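Local atomic coordinates of mucus binding protein (Lactobacillus reuteri, PDB entry 3I57), a protein that probably attaches the bacterium to mucus from the cell wall, through repeats of which this type 2 unit shows immunoglobulin-binding activity. Residues V100-A105 against L148-I153. Numbering follows the deposited sequence.
Sequences VHYKYA and LTSPTI
Y102 lies with one ring face under P151, whose CD sits 3.8 Å from the ring centroid and 13° off the normal, a CH-pi contact centred on the ring. S150 comes instead to the edge, its OG 3.5 Å from Y102 CE1. With CG of Y102 anti to the carbonyl carbon (chi1 -58°), the ring leaves strand 93-104 toward the 148-153 segment.

The polar link is one water in the plane of the Y102 ring, 2.8 Å from Y102 OH, which donates to L148 O at 2.9 Å and to S150 OG at 2.7 Å. S150 OG is also hydrogen-bonded to E160 O, in the link between strands 156-158 and 162-168.

The fold here belongs to the Muc B2-like domain of the repeat, with the beta-grasp fold: strand 93-104 pairs with 112-127 and 176-183 in the large mixed sheet, while 148-149 is an outer strand of a small antiparallel sheet packed against it.

Two smaller tip contacts flank Y102. The apolar side chains of V100 and L148 run alongside in opposite senses, V100 CG2 meeting L148 CD1 at 3.7 Å. At the other end the hydroxyl of Y104 meets I153 CG2 at 3.7 Å, with A110 touching both residues.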
loop_
_atom_site.group_PDB
_atom_site.type_symbol
_atom_site.label_atom_id
_atom_site.label_comp_id
_atom_site.label_asym_id
_atom_site.label_seq_id
_atom_site.Cartn_x
_atom_site.Cartn_y
_atom_site.Cartn_z
ATOM N N VAL A 100 -25.955 -11.668 -14.727
ATOM C CA VAL A 100 -27.155 -12.489 -14.762
ATOM C C VAL A 100 -27.434 -12.952 -16.181
ATOM O O VAL A 100 -27.580 -12.135 -17.103
ATOM C CB VAL A 100 -28.370 -11.732 -14.252
ATOM C CG1 VAL A 100 -29.623 -12.663 -14.277
ATOM C CG2 VAL A 100 -28.096 -11.153 -12.845
ATOM N N HIS A 101 -27.463 -14.265 -16.341
ATOM C CA HIS A 101 -27.822 -14.902 -17.587
ATOM C C HIS A 101 -29.323 -15.177 -17.609
ATOM O O HIS A 101 -29.960 -15.353 -16.557
ATOM C CB HIS A 101 -27.081 -16.247 -17.738
ATOM C CG HIS A 101 -25.592 -16.144 -17.691
ATOM N ND1 HIS A 101 -24.870 -15.317 -18.527
ATOM C CD2 HIS A 101 -24.681 -16.807 -16.939
ATOM C CE1 HIS A 101 -23.577 -15.474 -18.289
ATOM N NE2 HIS A 101 -23.438 -16.357 -17.313
ATOM N N TYR A 102 -29.878 -15.266 -18.822
ATOM C CA TYR A 102 -31.321 -15.523 -18.996
ATOM C C TYR A 102 -31.472 -16.654 -19.990
ATOM O O TYR A 102 -31.044 -16.533 -21.145
ATOM C CB TYR A 102 -32.091 -14.279 -19.474
ATOM C CG TYR A 102 -31.956 -13.108 -18.534
ATOM C CD1 TYR A 102 -32.597 -13.097 -17.290
ATOM C CD2 TYR A 102 -31.124 -12.037 -18.867
ATOM C CE1 TYR A 102 -32.434 -12.033 -16.410
ATOM C CE2 TYR A 102 -30.943 -10.983 -18.010
ATOM C CZ TYR A 102 -31.598 -10.965 -16.793
ATOM O OH TYR A 102 -31.373 -9.887 -15.957
ATOM N N LYS A 103 -32.051 -17.755 -19.526
ATOM C CA LYS A 103 -32.082 -19.003 -20.296
ATOM C C LYS A 103 -33.421 -19.706 -20.217
ATOM O O LYS A 103 -34.185 -19.509 -19.279
ATOM C CB LYS A 103 -30.999 -19.965 -19.787
ATOM C CG LYS A 103 -29.546 -19.433 -19.923
ATOM C CD LYS A 103 -28.507 -20.401 -19.334
ATOM C CE LYS A 103 -27.065 -19.905 -19.533
ATOM N NZ LYS A 103 -26.052 -20.980 -19.211
ATOM N N TYR A 104 -33.700 -20.567 -21.197
ATOM C CA TYR A 104 -34.840 -21.450 -21.088
ATOM C C TYR A 104 -34.340 -22.705 -20.356
ATOM O O TYR A 104 -33.167 -22.774 -20.028
ATOM C CB TYR A 104 -35.410 -21.737 -22.489
ATOM C CG TYR A 104 -35.986 -20.519 -23.173
ATOM C CD1 TYR A 104 -37.208 -20.011 -22.792
ATOM C CD2 TYR A 104 -35.304 -19.875 -24.221
ATOM C CE1 TYR A 104 -37.743 -18.914 -23.401
ATOM C CE2 TYR A 104 -35.836 -18.770 -24.842
ATOM C CZ TYR A 104 -37.070 -18.301 -24.437
ATOM O OH TYR A 104 -37.631 -17.193 -25.018
ATOM N N ALA A 105 -35.195 -23.694 -20.090
ATOM C CA ALA A 105 -34.772 -24.879 -19.312
ATOM C C ALA A 105 -33.627 -25.716 -19.898
ATOM O O ALA A 105 -32.911 -26.381 -19.160
ATOM C CB ALA A 105 -35.949 -25.766 -18.987
ATOM N N LEU A 148 -31.663 -5.871 -10.689
ATOM C CA LEU A 148 -31.770 -6.164 -12.117
ATOM C C LEU A 148 -33.104 -6.830 -12.413
ATOM O O LEU A 148 -33.413 -7.880 -11.878
ATOM C CB LEU A 148 -30.626 -7.078 -12.553
ATOM C CG LEU A 148 -29.235 -6.510 -12.292
ATOM C CD1 LEU A 148 -28.152 -7.425 -12.853
ATOM C CD2 LEU A 148 -29.108 -5.091 -12.885
ATOM N N THR A 149 -33.908 -6.182 -13.249
ATOM C CA THR A 149 -35.230 -6.702 -13.548
ATOM C C THR A 149 -35.121 -7.634 -14.732
ATOM O O THR A 149 -34.599 -7.264 -15.791
ATOM C CB THR A 149 -36.210 -5.586 -13.893
ATOM O OG1 THR A 149 -36.274 -4.660 -12.796
ATOM C CG2 THR A 149 -37.618 -6.167 -14.142
ATOM N N SER A 150 -35.583 -8.854 -14.540
ATOM C CA SER A 150 -35.568 -9.814 -15.627
ATOM C C SER A 150 -36.560 -9.341 -16.704
ATOM O O SER A 150 -37.651 -8.843 -16.386
ATOM C CB SER A 150 -35.933 -11.211 -15.110
ATOM O OG SER A 150 -35.009 -11.629 -14.096
ATOM N N PRO A 151 -36.170 -9.472 -17.971
ATOM C CA PRO A 151 -37.059 -9.032 -19.047
ATOM C C PRO A 151 -38.341 -9.834 -19.122
ATOM O O PRO A 151 -38.384 -11.001 -18.731
ATOM C CB PRO A 151 -36.236 -9.272 -20.324
ATOM C CG PRO A 151 -35.075 -10.169 -19.918
ATOM C CD PRO A 151 -34.830 -9.849 -18.458
ATOM N N THR A 152 -39.371 -9.205 -19.668
ATOM C CA THR A 152 -40.641 -9.883 -19.909
ATOM C C THR A 152 -40.612 -10.521 -21.283
ATOM O O THR A 152 -40.329 -9.861 -22.275
ATOM C CB THR A 152 -41.789 -8.886 -19.821
ATOM O OG1 THR A 152 -41.841 -8.387 -18.483
ATOM C CG2 THR A 152 -43.136 -9.546 -20.208
ATOM N N ILE A 153 -40.862 -11.818 -21.322
ATOM C CA ILE A 153 -40.870 -12.564 -22.566
ATOM C C ILE A 153 -42.257 -13.199 -22.700
ATOM O O ILE A 153 -42.651 -14.029 -21.880
ATOM C CB ILE A 153 -39.745 -13.627 -22.571
ATOM C CG1 ILE A 153 -38.403 -12.968 -22.239
ATOM C CG2 ILE A 153 -39.650 -14.352 -23.929
ATOM C CD1 ILE A 153 -37.203 -13.888 -22.341
HETATM O O HOH W 1 -32.773 -10.174 -13.527
#